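Local coordinates for protein thermospermine synthase (Medicago truncatula, PDB 6BQ6) that probably catalyses transfer of an aminopropyl group from decarboxylated S-adenosylmethionine to spermidine, yielding thermospermine, the product bound in this structure, at residues B[31-36]-B[74-79]; B[57-62]-B[135-140]; B[112-117]-B[146-151]. All blocks are in the same frame, centred on the assembly; numbering follows the deposited sequence.

Contact 1 (B[31-36]-B[74-79]); sequences YEEEIE and DGKLQS. With TER (N-(3-amino-propyl)-N-(5-aminopropyl)-1,4-diaminobutane), chain F.
The carboxylate of E33 reaches the backbone of L77. With E33 CG anti to the backbone N (chi1 -168°) and the chain extended beyond it, E33 OE1 accepts a hydrogen bond from L77 N at 2.8 Å. The bond is nearly straight (166°) and meets the carboxylate from its syn side, somewhat out of its plane. Packing is tight here: L77 CB lies 3.1 Å from E33 OE1, and E33 OE2 sits 3.4 Å from K76 CA. The hydroxyl of Y31 closes this buried end. Y31 OH is 2.7 Å from E33 OE1 and 3.1 Å from G75 O, and its single proton can serve either acceptor. G75 O lies at the edge of the tyrosine ring, near its plane. Toward solvent the contact loosens: beyond CB, the bent chain of K76 leads away, and K76 NZ stops 5.7 Å from E33 OE2. On the ligand side, buried Q78 folds its amide back, Q78 NE2 donating to K76 O at 3.0 Å. Thermospermine passes along this wall, with L77 O 3.3 Å from its C11. E33, L77 and Q78 form the part of the polyamine pocket supplied by the N-terminal beta-strand domain of the spermidine/spermine synthase family.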
ATOM      1  N   TYR B  31       4.368   8.396   0.383  1.00 24.18           N
ATOM      2  CA  TYR B  31       3.293   8.996  -0.377  1.00 25.40           C
ATOM      3  C   TYR B  31       2.847   8.009  -1.453  1.00 25.69           C
ATOM      4  O   TYR B  31       3.662   7.534  -2.212  1.00 24.98           O
ATOM      5  CB  TYR B  31       3.762  10.285  -1.060  1.00 26.36           C
ATOM      6  CG  TYR B  31       2.788  10.828  -2.089  1.00 28.36           C
ATOM      7  CD1 TYR B  31       1.562  11.313  -1.704  1.00 28.78           C
ATOM      8  CD2 TYR B  31       3.086  10.814  -3.465  1.00 31.23           C
ATOM      9  CE1 TYR B  31       0.634  11.765  -2.626  1.00 29.65           C
ATOM     10  CE2 TYR B  31       2.186  11.302  -4.387  1.00 31.32           C
ATOM     11  CZ  TYR B  31       0.945  11.767  -3.948  1.00 31.78           C
ATOM     12  OH  TYR B  31       0.001  12.239  -4.850  1.00 32.10           O
ATOM     13  N   GLU B  32       1.546   7.802  -1.587  1.00 26.72           N
ATOM     14  CA  GLU B  32       1.012   6.858  -2.535  1.00 29.20           C
ATOM     15  C   GLU B  32       0.025   7.576  -3.429  1.00 29.19           C
ATOM     16  O   GLU B  32      -0.831   8.328  -2.985  1.00 27.94           O
ATOM     17  CB  GLU B  32       0.314   5.777  -1.742  1.00 33.39           C
ATOM     18  CG  GLU B  32      -0.547   4.844  -2.522  1.00 38.20           C
ATOM     19  CD  GLU B  32      -1.246   3.923  -1.549  1.00 41.84           C
ATOM     20  OE1 GLU B  32      -2.493   4.086  -1.450  1.00 39.36           O
ATOM     21  OE2 GLU B  32      -0.503   3.139  -0.841  1.00 42.19           O
ATOM     22  N   GLU B  33       0.162   7.337  -4.707  1.00 29.94           N
ATOM     23  CA  GLU B  33      -0.796   7.800  -5.669  1.00 32.54           C
ATOM     24  C   GLU B  33      -1.267   6.651  -6.564  1.00 33.18           C
ATOM     25  O   GLU B  33      -0.456   5.850  -7.073  1.00 28.42           O
ATOM     26  CB  GLU B  33      -0.204   8.884  -6.513  1.00 34.54           C
ATOM     27  CG  GLU B  33      -1.308   9.572  -7.340  1.00 37.55           C
ATOM     28  CD  GLU B  33      -0.918  10.900  -7.950  1.00 40.30           C
ATOM     29  OE1 GLU B  33       0.005  11.536  -7.455  1.00 40.40           O
ATOM     30  OE2 GLU B  33      -1.565  11.336  -8.922  1.00 42.83           O
ATOM     31  N   GLU B  34      -2.589   6.584  -6.691  1.00 34.97           N
ATOM     32  CA  GLU B  34      -3.252   5.692  -7.603  1.00 39.06           C
ATOM     33  C   GLU B  34      -3.235   6.381  -8.952  1.00 38.95           C
ATOM     34  O   GLU B  34      -4.105   7.165  -9.236  1.00 39.16           O
ATOM     35  CB  GLU B  34      -4.699   5.411  -7.151  1.00 44.46           C
ATOM     36  CG  GLU B  34      -4.806   4.580  -5.856  1.00 48.30           C
ATOM     37  CD  GLU B  34      -6.020   3.631  -5.820  1.00 51.52           C
ATOM     38  OE1 GLU B  34      -5.852   2.473  -5.357  1.00 51.85           O
ATOM     39  OE2 GLU B  34      -7.126   4.036  -6.265  1.00 53.99           O
ATOM     40  N   ILE B  35      -2.235   6.069  -9.771  1.00 38.87           N
ATOM     41  CA  ILE B  35      -2.183   6.523 -11.175  1.00 42.32           C
ATOM     42  C   ILE B  35      -3.461   6.105 -11.937  1.00 43.62           C
ATOM     43  O   ILE B  35      -4.084   6.919 -12.620  1.00 45.90           O
ATOM     44  CB  ILE B  35      -0.950   5.912 -11.918  1.00 42.66           C
ATOM     45  CG1 ILE B  35       0.377   6.320 -11.265  1.00 43.16           C
ATOM     46  CG2 ILE B  35      -0.978   6.279 -13.398  1.00 45.34           C
ATOM     47  CD1 ILE B  35       0.461   7.776 -10.860  1.00 42.19           C
ATOM     48  N   GLU B  36      -3.787   4.828 -11.842  1.00 44.49           N
ATOM     49  CA  GLU B  36      -5.043   4.249 -12.340  1.00 46.07           C
ATOM     50  C   GLU B  36      -5.635   3.538 -11.128  1.00 42.58           C
ATOM     51  O   GLU B  36      -4.918   3.284 -10.156  1.00 39.24           O
ATOM     52  CB  GLU B  36      -4.758   3.232 -13.455  1.00 52.04           C
ATOM     53  CG  GLU B  36      -3.770   3.676 -14.542  1.00 56.71           C
ATOM     54  CD  GLU B  36      -3.566   2.653 -15.689  1.00 62.08           C
ATOM     55  OE1 GLU B  36      -3.222   3.121 -16.801  1.00 65.78           O
ATOM     56  OE2 GLU B  36      -3.717   1.399 -15.509  1.00 61.73           O
ATOM     57  N   ASP B  74      -5.504  17.721  -4.392  1.00 38.79           N
ATOM     58  CA  ASP B  74      -6.549  16.678  -4.254  1.00 42.17           C
ATOM     59  C   ASP B  74      -5.963  15.276  -4.442  1.00 41.90           C
ATOM     60  O   ASP B  74      -6.490  14.459  -5.183  1.00 43.87           O
ATOM     61  CB  ASP B  74      -7.718  16.971  -5.214  1.00 43.13           C
ATOM     62  CG  ASP B  74      -8.813  17.876  -4.582  1.00 44.67           C
ATOM     63  OD1 ASP B  74      -8.961  17.960  -3.332  1.00 44.97           O
ATOM     64  OD2 ASP B  74      -9.553  18.476  -5.366  1.00 45.53           O
ATOM     65  N   GLY B  75      -4.831  15.047  -3.783  1.00 40.56           N
ATOM     66  CA  GLY B  75      -4.105  13.789  -3.833  1.00 39.59           C
ATOM     67  C   GLY B  75      -3.472  13.396  -5.151  1.00 38.85           C
ATOM     68  O   GLY B  75      -3.052  12.238  -5.317  1.00 38.12           O
ATOM     69  N   LYS B  76      -3.400  14.336  -6.090  1.00 36.83           N
ATOM     70  CA  LYS B  76      -2.775  14.103  -7.370  1.00 36.09           C
ATOM     71  C   LYS B  76      -1.545  14.982  -7.464  1.00 32.56           C
ATOM     72  O   LYS B  76      -1.615  16.193  -7.334  1.00 31.27           O
ATOM     73  CB  LYS B  76      -3.748  14.392  -8.498  1.00 39.88           C
ATOM     74  CG  LYS B  76      -5.086  13.659  -8.341  1.00 44.42           C
ATOM     75  CD  LYS B  76      -5.551  12.998  -9.630  1.00 51.07           C
ATOM     76  CE  LYS B  76      -5.991  14.019 -10.678  1.00 54.48           C
ATOM     77  NZ  LYS B  76      -5.904  13.426 -12.049  1.00 57.96           N
ATOM     78  N   LEU B  77      -0.409  14.335  -7.630  1.00 29.86           N
ATOM     79  CA  LEU B  77       0.817  14.997  -7.836  1.00 28.35           C
ATOM     80  C   LEU B  77       0.718  15.955  -9.017  1.00 29.95           C
ATOM     81  O   LEU B  77       0.219  15.562 -10.113  1.00 28.79           O
ATOM     82  CB  LEU B  77       1.861  13.951  -8.113  1.00 29.87           C
ATOM     83  CG  LEU B  77       3.224  14.475  -8.450  1.00 30.82           C
ATOM     84  CD1 LEU B  77       3.899  15.039  -7.237  1.00 30.36           C
ATOM     85  CD2 LEU B  77       4.015  13.333  -9.051  1.00 32.59           C
ATOM     86  N   GLN B  78       1.166  17.198  -8.796  1.00 27.37           N
ATOM     87  CA  GLN B  78       1.207  18.224  -9.855  1.00 28.59           C
ATOM     88  C   GLN B  78       2.605  18.468 -10.365  1.00 28.35           C
ATOM     89  O   GLN B  78       2.843  18.622 -11.584  1.00 32.26           O
ATOM     90  CB  GLN B  78       0.692  19.547  -9.302  1.00 29.23           C
ATOM     91  CG  GLN B  78      -0.680  19.492  -8.705  1.00 32.11           C
ATOM     92  CD  GLN B  78      -1.716  19.173  -9.735  1.00 36.29           C
ATOM     93  OE1 GLN B  78      -1.886  19.917 -10.705  1.00 40.11           O
ATOM     94  NE2 GLN B  78      -2.424  18.067  -9.545  1.00 38.93           N
ATOM     95  N   SER B  79       3.530  18.647  -9.441  1.00 27.29           N
ATOM     96  CA  SER B  79       4.865  19.081  -9.758  1.00 29.77           C
ATOM     97  C   SER B  79       5.796  18.515  -8.754  1.00 27.78           C
ATOM     98  O   SER B  79       5.502  18.601  -7.571  1.00 29.41           O
ATOM     99  CB  SER B  79       4.915  20.612  -9.702  1.00 34.25           C
ATOM    100  OG  SER B  79       6.222  21.117  -9.425  1.00 40.34           O
TER
HETATM  101  N1  TER F 402      -3.991  23.088 -12.066  1.00 54.71           N
HETATM  102  C2  TER F 402      -2.670  23.390 -12.574  1.00 51.61           C
HETATM  103  C3  TER F 402      -2.399  22.574 -13.834  1.00 48.87           C
HETATM  104  C4  TER F 402      -2.238  21.099 -13.573  1.00 47.73           C
HETATM  105  N5  TER F 402      -1.728  20.424 -14.745  1.00 49.96           N
HETATM  106  C6  TER F 402      -0.545  19.599 -14.652  1.00 47.19           C
HETATM  107  C7  TER F 402      -0.637  18.396 -15.578  1.00 47.30           C
HETATM  108  C8  TER F 402       0.287  17.307 -15.063  1.00 47.09           C
HETATM  109  N9  TER F 402      -0.352  16.442 -14.095  1.00 45.86           N
HETATM  110  C10 TER F 402       0.429  15.383 -13.509  1.00 45.94           C
HETATM  111  C11 TER F 402      -0.365  14.167 -13.088  1.00 46.42           C
HETATM  112  C12 TER F 402       0.628  13.037 -12.815  1.00 47.80           C
HETATM  113  C13 TER F 402       0.017  11.867 -12.058  1.00 49.60           C
HETATM  114  N14 TER F 402      -1.333  11.587 -12.513  1.00 52.92           N

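Contact 2 (B[57-62]-B[135-140]); sequences QDIALL and EEVVEF
F140 spans from the helix to I59 and L61 on strand 58-62. Its CB carries the ring out with CG anti to the backbone N (chi1 -177°). The first ring atom, F140 CG, lies 4.0 Å from I59 CG2; F140 CD2 is nearer the same methyl, at 3.9 Å. At F140 CE2 the partner changes from I59 CG2 to L61 CB, and the tip atom, F140 CZ, meets L61 CB at 3.8 Å. The methyl therefore sits over one face as a CH-pi contact, 14° off the ring normal, whereas L61 CB lies at the edge, in the ring plane. Around the same ring, L71, H50 and Y144 add further contacts. This is where the N-terminal beta-strand domain leans on the Rossmann-like domain: helix 135-144 follows strand 127-132, whose last residue, D132, binds adenosine in another structure of this protein, and residues 135-140 run nearly parallel to 58-62, their N-to-C directions 14° apart. The other branch of I59 points up the helix toward its start, where CD1 packs 4.0 Å from V137 CG2. V137 CG2 is also in contact with Q57 NE2, at 3.4 Å, the two side chains crossing at about a right angle. The polar end of Q57, which also binds adenosine there, is held by D134, as NE2 donates to D134 OD2; D134 OD1 meanwhile accepts the backbone N of E136.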
ATOM      1  N   GLN B  57     -10.086  22.472  -3.796  1.00 31.87           N
ATOM      2  CA  GLN B  57      -9.136  21.337  -3.718  1.00 33.55           C
ATOM      3  C   GLN B  57      -8.228  21.406  -2.497  1.00 32.93           C
ATOM      4  O   GLN B  57      -7.945  22.487  -2.021  1.00 31.65           O
ATOM      5  CB  GLN B  57      -8.263  21.276  -4.988  1.00 35.38           C
ATOM      6  CG  GLN B  57      -7.407  22.519  -5.183  1.00 35.95           C
ATOM      7  CD  GLN B  57      -7.063  22.797  -6.637  1.00 36.80           C
ATOM      8  OE1 GLN B  57      -6.821  21.873  -7.411  1.00 38.70           O
ATOM      9  NE2 GLN B  57      -7.024  24.064  -7.001  1.00 36.33           N
ATOM     10  N   ASP B  58      -7.833  20.240  -1.979  1.00 34.30           N
ATOM     11  CA  ASP B  58      -6.818  20.122  -0.944  1.00 35.35           C
ATOM     12  C   ASP B  58      -5.447  20.336  -1.563  1.00 31.67           C
ATOM     13  O   ASP B  58      -5.248  20.041  -2.716  1.00 32.49           O
ATOM     14  CB  ASP B  58      -6.824  18.742  -0.273  1.00 39.50           C
ATOM     15  CG  ASP B  58      -8.104  18.472   0.537  1.00 45.43           C
ATOM     16  OD1 ASP B  58      -8.903  19.409   0.793  1.00 48.63           O
ATOM     17  OD2 ASP B  58      -8.310  17.292   0.890  1.00 48.74           O
ATOM     18  N   ILE B  59      -4.543  20.870  -0.763  1.00 28.73           N
ATOM     19  CA  ILE B  59      -3.233  21.297  -1.195  1.00 30.93           C
ATOM     20  C   ILE B  59      -2.242  20.712  -0.214  1.00 31.90           C
ATOM     21  O   ILE B  59      -2.458  20.809   0.967  1.00 33.94           O
ATOM     22  CB  ILE B  59      -3.125  22.844  -1.151  1.00 33.13           C
ATOM     23  CG1 ILE B  59      -4.271  23.453  -1.976  1.00 35.35           C
ATOM     24  CG2 ILE B  59      -1.755  23.256  -1.653  1.00 35.48           C
ATOM     25  CD1 ILE B  59      -4.633  24.879  -1.659  1.00 36.96           C
ATOM     26  N   ALA B  60      -1.169  20.092  -0.704  1.00 28.62           N
ATOM     27  CA  ALA B  60      -0.132  19.499   0.158  1.00 28.80           C
ATOM     28  C   ALA B  60       1.224  19.692  -0.505  1.00 27.03           C
ATOM     29  O   ALA B  60       1.319  19.648  -1.735  1.00 25.74           O
ATOM     30  CB  ALA B  60      -0.406  18.013   0.375  1.00 29.78           C
ATOM     31  N   LEU B  61       2.232  20.042   0.286  1.00 25.55           N
ATOM     32  CA  LEU B  61       3.611  20.049  -0.154  1.00 25.31           C
ATOM     33  C   LEU B  61       4.409  19.023   0.649  1.00 24.48           C
ATOM     34  O   LEU B  61       4.485  19.101   1.894  1.00 26.29           O
ATOM     35  CB  LEU B  61       4.204  21.429  -0.018  1.00 25.60           C
ATOM     36  CG  LEU B  61       5.582  21.648  -0.635  1.00 28.07           C
ATOM     37  CD1 LEU B  61       5.609  21.635  -2.164  1.00 27.93           C
ATOM     38  CD2 LEU B  61       6.181  22.943  -0.096  1.00 30.30           C
ATOM     39  N   LEU B  62       4.945  18.043  -0.075  1.00 23.94           N
ATOM     40  CA  LEU B  62       5.610  16.899   0.540  1.00 24.92           C
ATOM     41  C   LEU B  62       7.068  17.001   0.272  1.00 25.62           C
ATOM     42  O   LEU B  62       7.446  17.407  -0.786  1.00 27.37           O
ATOM     43  CB  LEU B  62       5.088  15.599  -0.070  1.00 24.28           C
ATOM     44  CG  LEU B  62       3.572  15.482  -0.077  1.00 25.79           C
ATOM     45  CD1 LEU B  62       3.159  14.136  -0.673  1.00 26.37           C
ATOM     46  CD2 LEU B  62       2.967  15.632   1.307  1.00 27.14           C
ATOM     47  N   GLU B 135      -7.250  31.139  -5.946  1.00 27.67           N
ATOM     48  CA  GLU B 135      -6.292  32.048  -5.367  1.00 28.28           C
ATOM     49  C   GLU B 135      -5.471  31.405  -4.260  1.00 27.52           C
ATOM     50  O   GLU B 135      -4.318  31.775  -4.029  1.00 27.64           O
ATOM     51  CB  GLU B 135      -7.031  33.275  -4.818  1.00 31.31           C
ATOM     52  CG  GLU B 135      -6.098  34.378  -4.354  1.00 34.69           C
ATOM     53  CD  GLU B 135      -6.851  35.674  -4.092  1.00 39.39           C
ATOM     54  OE1 GLU B 135      -8.031  35.576  -3.687  1.00 42.22           O
ATOM     55  OE2 GLU B 135      -6.264  36.771  -4.290  1.00 40.84           O
ATOM     56  N   GLU B 136      -6.024  30.414  -3.582  1.00 28.57           N
ATOM     57  CA  GLU B 136      -5.271  29.793  -2.464  1.00 29.91           C
ATOM     58  C   GLU B 136      -4.105  29.002  -2.978  1.00 27.77           C
ATOM     59  O   GLU B 136      -3.049  29.007  -2.363  1.00 28.23           O
ATOM     60  CB  GLU B 136      -6.191  28.965  -1.581  1.00 33.62           C
ATOM     61  CG  GLU B 136      -7.048  29.899  -0.718  1.00 38.78           C
ATOM     62  CD  GLU B 136      -7.818  29.187   0.370  1.00 42.63           C
ATOM     63  OE1 GLU B 136      -7.288  28.195   0.898  1.00 44.24           O
ATOM     64  OE2 GLU B 136      -8.959  29.635   0.682  1.00 47.77           O
ATOM     65  N   VAL B 137      -4.236  28.411  -4.161  1.00 26.79           N
ATOM     66  CA  VAL B 137      -3.095  27.697  -4.774  1.00 25.47           C
ATOM     67  C   VAL B 137      -2.011  28.712  -5.154  1.00 24.18           C
ATOM     68  O   VAL B 137      -0.844  28.503  -4.887  1.00 23.02           O
ATOM     69  CB  VAL B 137      -3.518  26.878  -5.994  1.00 27.36           C
ATOM     70  CG1 VAL B 137      -2.287  26.374  -6.781  1.00 28.96           C
ATOM     71  CG2 VAL B 137      -4.410  25.717  -5.568  1.00 29.67           C
ATOM     72  N   VAL B 138      -2.402  29.830  -5.768  1.00 23.03           N
ATOM     73  CA  VAL B 138      -1.436  30.853  -6.175  1.00 24.48           C
ATOM     74  C   VAL B 138      -0.686  31.348  -4.966  1.00 24.83           C
ATOM     75  O   VAL B 138       0.542  31.452  -4.970  1.00 24.37           O
ATOM     76  CB  VAL B 138      -2.113  32.047  -6.876  1.00 25.64           C
ATOM     77  CG1 VAL B 138      -1.116  33.162  -7.135  1.00 26.90           C
ATOM     78  CG2 VAL B 138      -2.699  31.544  -8.177  1.00 26.14           C
ATOM     79  N   GLU B 139      -1.441  31.689  -3.937  1.00 25.09           N
ATOM     80  CA  GLU B 139      -0.814  32.285  -2.751  1.00 26.85           C
ATOM     81  C   GLU B 139       0.074  31.271  -2.029  1.00 26.01           C
ATOM     82  O   GLU B 139       1.156  31.627  -1.552  1.00 24.62           O
ATOM     83  CB  GLU B 139      -1.885  32.871  -1.852  1.00 29.41           C
ATOM     84  CG  GLU B 139      -2.492  34.161  -2.419  1.00 32.57           C
ATOM     85  CD  GLU B 139      -1.489  35.328  -2.513  1.00 36.30           C
ATOM     86  OE1 GLU B 139      -0.547  35.428  -1.693  1.00 41.92           O
ATOM     87  OE2 GLU B 139      -1.587  36.113  -3.460  1.00 40.52           O
ATOM     88  N   PHE B 140      -0.368  30.010  -2.003  1.00 23.45           N
ATOM     89  CA  PHE B 140       0.436  28.941  -1.422  1.00 24.60           C
ATOM     90  C   PHE B 140       1.772  28.845  -2.151  1.00 24.03           C
ATOM     91  O   PHE B 140       2.830  28.845  -1.536  1.00 24.19           O
ATOM     92  CB  PHE B 140      -0.294  27.622  -1.514  1.00 25.11           C
ATOM     93  CG  PHE B 140       0.452  26.500  -0.871  1.00 25.88           C
ATOM     94  CD1 PHE B 140       0.398  26.336   0.479  1.00 27.66           C
ATOM     95  CD2 PHE B 140       1.262  25.693  -1.602  1.00 25.60           C
ATOM     96  CE1 PHE B 140       1.134  25.345   1.096  1.00 29.35           C
ATOM     97  CE2 PHE B 140       1.997  24.670  -0.998  1.00 27.09           C
ATOM     98  CZ  PHE B 140       1.925  24.497   0.349  1.00 28.57           C
TER

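Contact 3 (B[112-117]-B[146-151]); sequences EGSTAR and VVNKEA
N148 lays its amide against the turn that leads into helix 114-120, and all three hydrogen bonds across the contact use it. N148 ND2 donates to S114 OG at 2.9 Å, almost in the amide plane and fairly straight (162°). N148 ND2 also donates to E112 O at 3.0 Å; this one is more bent, and the nitrogen stands above the carbonyl plane. On the other side of the amide, N148 OD1 receives R117 NH1 at 2.8 Å, in the carbonyl plane and on a lone pair. An alanine here removes the amide, which would probably leave E112 O and S114 OG without this donor and deprive R117 NH1 of one acceptor. The close fit depends on G113, the N-cap of helix 114-120: a CB there would come within 3.1 Å of N148 CB. G113 and A116 match the glycine-rich GxGxxA pattern, consistent with the loop between first strand and first helix of a Rossmann-like fold, which in these enzymes borders the site of the nucleoside substrate. Further along, A151 CB packs 3.6 Å from R117 CA, bringing helix 149-153 against the same helix. R117 CD lies close to N148 OD1; beyond it the chain bends at chi3 (73°), which turns NE, and the guanidinium plane is turned 28° from the amide plane. Both methyls of V147 touch R117 NH1, while S114 O lies over the centre of one guanidinium face. One shell out, E84 holds R117 NH2 in a salt bridge, and T115 OG1 is hydrogen-bonded to D181 OD2, the predicted proton acceptor.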
ATOM      1  N   GLU B 112       1.098  27.589 -10.022  1.00 24.59           N
ATOM      2  CA  GLU B 112       2.315  27.273  -9.273  1.00 25.80           C
ATOM      3  C   GLU B 112       3.420  28.296  -9.473  1.00 24.49           C
ATOM      4  O   GLU B 112       4.312  28.439  -8.621  1.00 23.40           O
ATOM      5  CB  GLU B 112       2.826  25.897  -9.677  1.00 28.22           C
ATOM      6  CG  GLU B 112       1.783  24.825  -9.562  1.00 30.93           C
ATOM      7  CD  GLU B 112       2.226  23.508 -10.176  1.00 35.71           C
ATOM      8  OE1 GLU B 112       3.458  23.266 -10.285  1.00 36.15           O
ATOM      9  OE2 GLU B 112       1.299  22.727 -10.571  1.00 41.04           O
ATOM     10  N   GLY B 113       3.378  28.992 -10.604  1.00 22.97           N
ATOM     11  CA  GLY B 113       4.351  29.985 -10.965  1.00 22.71           C
ATOM     12  C   GLY B 113       5.404  29.475 -11.926  1.00 21.79           C
ATOM     13  O   GLY B 113       6.195  30.266 -12.428  1.00 21.23           O
ATOM     14  N   SER B 114       5.458  28.154 -12.156  1.00 21.05           N
ATOM     15  CA  SER B 114       6.498  27.588 -12.974  1.00 20.38           C
ATOM     16  C   SER B 114       6.360  27.858 -14.468  1.00 19.75           C
ATOM     17  O   SER B 114       7.323  28.034 -15.192  1.00 19.12           O
ATOM     18  CB  SER B 114       6.683  26.108 -12.697  1.00 20.83           C
ATOM     19  OG  SER B 114       6.985  25.892 -11.349  1.00 22.41           O
ATOM     20  N   THR B 115       5.118  27.862 -14.948  1.00 19.77           N
ATOM     21  CA  THR B 115       4.846  28.237 -16.300  1.00 18.81           C
ATOM     22  C   THR B 115       5.240  29.678 -16.533  1.00 18.75           C
ATOM     23  O   THR B 115       5.906  29.967 -17.500  1.00 18.48           O
ATOM     24  CB  THR B 115       3.376  27.976 -16.592  1.00 19.45           C
ATOM     25  OG1 THR B 115       3.163  26.567 -16.450  1.00 20.10           O
ATOM     26  CG2 THR B 115       2.994  28.393 -17.964  1.00 20.14           C
ATOM     27  N   ALA B 116       4.809  30.550 -15.634  1.00 18.85           N
ATOM     28  CA  ALA B 116       5.178  31.943 -15.685  1.00 19.68           C
ATOM     29  C   ALA B 116       6.718  32.084 -15.681  1.00 19.04           C
ATOM     30  O   ALA B 116       7.266  32.837 -16.468  1.00 20.34           O
ATOM     31  CB  ALA B 116       4.587  32.699 -14.515  1.00 20.02           C
ATOM     32  N   ARG B 117       7.371  31.355 -14.786  1.00 18.82           N
ATOM     33  CA  ARG B 117       8.839  31.409 -14.678  1.00 19.95           C
ATOM     34  C   ARG B 117       9.493  31.132 -16.039  1.00 20.75           C
ATOM     35  O   ARG B 117      10.383  31.874 -16.500  1.00 19.86           O
ATOM     36  CB  ARG B 117       9.323  30.380 -13.657  1.00 20.27           C
ATOM     37  CG  ARG B 117      10.824  30.331 -13.537  1.00 20.77           C
ATOM     38  CD  ARG B 117      11.210  29.108 -12.777  1.00 21.94           C
ATOM     39  NE  ARG B 117      11.045  27.889 -13.555  1.00 22.06           N
ATOM     40  CZ  ARG B 117      10.515  26.751 -13.115  1.00 22.73           C
ATOM     41  NH1 ARG B 117       9.979  26.652 -11.902  1.00 23.05           N
ATOM     42  NH2 ARG B 117      10.520  25.668 -13.924  1.00 22.98           N
ATOM     43  N   VAL B 146       9.970  28.332  -3.740  1.00 29.02           N
ATOM     44  CA  VAL B 146      10.932  29.415  -3.799  1.00 31.06           C
ATOM     45  C   VAL B 146      11.606  29.499  -5.180  1.00 29.59           C
ATOM     46  O   VAL B 146      11.974  30.576  -5.608  1.00 30.05           O
ATOM     47  CB  VAL B 146      11.937  29.394  -2.628  1.00 34.10           C
ATOM     48  CG1 VAL B 146      12.842  30.632  -2.709  1.00 35.30           C
ATOM     49  CG2 VAL B 146      11.188  29.411  -1.291  1.00 37.53           C
ATOM     50  N   VAL B 147      11.612  28.407  -5.946  1.00 29.08           N
ATOM     51  CA  VAL B 147      12.089  28.446  -7.322  1.00 28.47           C
ATOM     52  C   VAL B 147      11.394  29.535  -8.168  1.00 27.68           C
ATOM     53  O   VAL B 147      12.012  30.091  -9.078  1.00 28.01           O
ATOM     54  CB  VAL B 147      12.018  27.038  -7.994  1.00 29.00           C
ATOM     55  CG1 VAL B 147      10.568  26.531  -8.161  1.00 29.04           C
ATOM     56  CG2 VAL B 147      12.734  27.036  -9.317  1.00 29.69           C
ATOM     57  N   ASN B 148      10.141  29.864  -7.835  1.00 24.79           N
ATOM     58  CA  ASN B 148       9.344  30.821  -8.577  1.00 23.72           C
ATOM     59  C   ASN B 148       9.234  32.199  -7.959  1.00 24.59           C
ATOM     60  O   ASN B 148       8.479  33.039  -8.454  1.00 22.86           O
ATOM     61  CB  ASN B 148       7.965  30.200  -8.829  1.00 22.68           C
ATOM     62  CG  ASN B 148       8.074  28.924  -9.640  1.00 21.46           C
ATOM     63  OD1 ASN B 148       8.994  28.787 -10.469  1.00 21.47           O
ATOM     64  ND2 ASN B 148       7.154  27.998  -9.433  1.00 21.38           N
ATOM     65  N   LYS B 149      10.036  32.479  -6.939  1.00 26.05           N
ATOM     66  CA  LYS B 149       9.902  33.789  -6.248  1.00 28.20           C
ATOM     67  C   LYS B 149      10.212  34.980  -7.162  1.00 27.79           C
ATOM     68  O   LYS B 149       9.442  35.948  -7.152  1.00 28.32           O
ATOM     69  CB  LYS B 149      10.745  33.821  -4.964  1.00 31.38           C
ATOM     70  CG  LYS B 149      10.290  34.895  -3.969  1.00 35.53           C
ATOM     71  CD  LYS B 149      11.315  35.136  -2.879  1.00 38.84           C
ATOM     72  CE  LYS B 149      11.074  36.429  -2.117  1.00 41.57           C
ATOM     73  NZ  LYS B 149      11.411  36.313  -0.675  1.00 44.36           N
ATOM     74  N   GLU B 150      11.306  34.880  -7.924  0.50 27.04           N
ATOM     75  CA  GLU B 150      11.651  35.852  -8.960  0.50 27.22           C
ATOM     76  C   GLU B 150      10.469  36.074  -9.909  0.50 26.60           C
ATOM     77  O   GLU B 150       9.976  37.197 -10.048  0.50 26.47           O
ATOM     78  CB  GLU B 150      12.916  35.397  -9.718  0.50 28.29           C
ATOM     79  CG  GLU B 150      13.240  36.229 -10.948  0.50 29.83           C
ATOM     80  CD  GLU B 150      14.549  35.879 -11.665  0.50 31.20           C
ATOM     81  OE1 GLU B 150      14.907  34.679 -11.858  0.50 30.67           O
ATOM     82  OE2 GLU B 150      15.222  36.846 -12.078  0.50 33.11           O
ATOM     83  N   ALA B 151       9.988  34.978 -10.490  1.00 25.56           N
ATOM     84  CA  ALA B 151       8.865  35.003 -11.433  1.00 24.72           C
ATOM     85  C   ALA B 151       7.670  35.780 -10.862  1.00 25.03           C
ATOM     86  O   ALA B 151       7.146  36.734 -11.496  1.00 25.58           O
ATOM     87  CB  ALA B 151       8.458  33.595 -11.798  1.00 24.40           C
TER

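How the contacts relate
Contacts 1 and 2 share the N-terminal beta sheet, their centres 14 Å apart. They meet where D74 N lies 2.9 Å from D58 O, a probable hydrogen bond, and where Y31 CD1 packs 3.4 Å from L62 CD1. Contact 3 belongs to the Rossmann-like domain; its centre is 22 Å from that of contact 1, yet S79 CB comes 3.1 Å from E112 OE1. Thermospermine lies along contact 1; at the nearest atoms the side chains of E112 in contact 3 and Q57 in contact 2 are about 4 Å and about 6 Å from it. Contacts 2 and 3 do not touch, their nearest atoms being about 5 Å apart, but helices 135-144 and 149-153 are consecutive.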